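Local coordinates for BT_2262 (uncharacterised lipoprotein) (PDB 5FQ8) that is of uncharacterised function but, as a Bacteroides lipoprotein with an Ig-like domain, probably sits lipid-tethered at the cell envelope, at residues Y38-E41 with I47-S50. Residues are numbered along the deposited sequence; the frame is centred on the assembly and turned at random.
Sequences YYAE and ITES
Thr48 meets the central strand 38-41 with both branches of its side chain, a worked example of a hydroxyl standing in for the backbone where a chain leaves a sheet. Its OG1 accepts the amide of Ala40, with 3.1 Å between Ala40 N and Thr48 OG1 and a nearly straight N-H...O angle of 176°. One residue earlier a single backbone bond remains: Ile47 N gives its hydrogen to Ala40 O at 2.9 Å, with the donor tilted from the carbonyl plane. With chi1 at -58°, the Thr48 methyl lies anti to its own backbone N and reaches the Tyr38 end of the strand, where CG2 comes 3.9 Å from Tyr38 CE1. The Tyr38 ring also turns an edge to Thr48 O, close to the ring plane. Tyr39 runs roughly at right angles to the Thr48 side chain, its CD1 3.4 Å from Thr48 OG1, while its hydroxyl donates to Glu41 OE2 at 2.8 Å. Ala40 CB packs against Ile47 CG1. A valine in place of Thr48 would probably leave the Ala40 amide without its acceptor and Asp46, also hydrogen-bonded to OG1, without that partner. Within the Ig-like domain, strand 38-42 is flanked by strand 10-19, to which Tyr39 and Glu41 are joined by backbone hydrogen bonds with Glu18 and Thr16, and by strand 45-46, after which the 3-10 turn at 48-50 leads on to strand 52-54 of the other sheet.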
loop_
_atom_site.group_PDB
_atom_site.type_symbol
_atom_site.label_atom_id
_atom_site.label_comp_id
_atom_site.label_asym_id
_atom_site.label_seq_id
_atom_site.Cartn_x
_atom_site.Cartn_y
_atom_site.Cartn_z
ATOM N N TYR G 38 59.478 3.456 -13.195
ATOM C CA TYR G 38 58.148 2.931 -13.474
ATOM C C TYR G 38 57.887 1.768 -12.531
ATOM O O TYR G 38 58.819 1.184 -11.971
ATOM C CB TYR G 38 58.014 2.482 -14.929
ATOM C CG TYR G 38 59.147 1.601 -15.368
ATOM C CD1 TYR G 38 59.098 0.236 -15.180
ATOM C CD2 TYR G 38 60.276 2.141 -15.956
ATOM C CE1 TYR G 38 60.135 -0.562 -15.564
ATOM C CE2 TYR G 38 61.312 1.351 -16.345
ATOM C CZ TYR G 38 61.240 0.001 -16.149
ATOM O OH TYR G 38 62.286 -0.790 -16.543
ATOM N N TYR G 39 56.609 1.438 -12.366
ATOM C CA TYR G 39 56.197 0.330 -11.515
ATOM C C TYR G 39 55.165 -0.523 -12.233
ATOM O O TYR G 39 54.206 0.004 -12.801
ATOM C CB TYR G 39 55.619 0.838 -10.189
ATOM C CG TYR G 39 55.024 -0.259 -9.348
ATOM C CD1 TYR G 39 55.834 -1.116 -8.627
ATOM C CD2 TYR G 39 53.655 -0.445 -9.288
ATOM C CE1 TYR G 39 55.298 -2.125 -7.864
ATOM C CE2 TYR G 39 53.109 -1.450 -8.528
ATOM C CZ TYR G 39 53.935 -2.287 -7.818
ATOM O OH TYR G 39 53.392 -3.292 -7.057
ATOM N N ALA G 40 55.351 -1.836 -12.190
ATOM C CA ALA G 40 54.444 -2.767 -12.848
ATOM C C ALA G 40 54.034 -3.856 -11.871
ATOM O O ALA G 40 54.884 -4.473 -11.226
ATOM C CB ALA G 40 55.077 -3.390 -14.093
ATOM N N GLU G 41 52.735 -4.105 -11.790
ATOM C CA GLU G 41 52.171 -5.055 -10.851
ATOM C C GLU G 41 51.304 -6.055 -11.595
ATOM O O GLU G 41 50.666 -5.722 -12.598
ATOM C CB GLU G 41 51.331 -4.338 -9.795
ATOM C CG GLU G 41 51.099 -5.097 -8.512
ATOM C CD GLU G 41 50.209 -4.330 -7.568
ATOM O OE1 GLU G 41 49.004 -4.196 -7.866
ATOM O OE2 GLU G 41 50.719 -3.841 -6.541
ATOM N N ILE G 47 56.164 -7.039 -10.867
ATOM C CA ILE G 47 56.779 -7.473 -12.113
ATOM C C ILE G 47 57.434 -6.286 -12.801
ATOM O O ILE G 47 57.481 -6.216 -14.031
ATOM C CB ILE G 47 55.754 -8.144 -13.039
ATOM C CG1 ILE G 47 54.561 -7.224 -13.267
ATOM C CG2 ILE G 47 55.303 -9.444 -12.443
ATOM C CD1 ILE G 47 53.890 -7.435 -14.591
ATOM N N THR G 48 57.953 -5.354 -12.012
ATOM C CA THR G 48 58.613 -4.194 -12.584
ATOM C C THR G 48 59.821 -4.591 -13.410
ATOM O O THR G 48 60.162 -3.912 -14.382
ATOM C CB THR G 48 59.017 -3.246 -11.470
ATOM O OG1 THR G 48 57.842 -2.879 -10.754
ATOM C CG2 THR G 48 59.651 -2.015 -12.023
ATOM N N GLU G 49 60.464 -5.695 -13.062
ATOM C CA GLU G 49 61.622 -6.130 -13.816
ATOM C C GLU G 49 61.254 -6.708 -15.176
ATOM O O GLU G 49 62.158 -7.005 -15.963
ATOM C CB GLU G 49 62.405 -7.156 -12.994
ATOM C CG GLU G 49 61.629 -8.430 -12.651
ATOM C CD GLU G 49 60.657 -8.273 -11.481
ATOM O OE1 GLU G 49 60.147 -7.156 -11.245
ATOM O OE2 GLU G 49 60.405 -9.280 -10.790
ATOM N N SER G 50 59.966 -6.867 -15.477
ATOM C CA SER G 50 59.539 -7.487 -16.721
ATOM C C SER G 50 59.198 -6.484 -17.803
ATOM O O SER G 50 58.911 -6.887 -18.930
ATOM C CB SER G 50 58.325 -8.383 -16.481
ATOM O OG SER G 50 58.685 -9.521 -15.724
#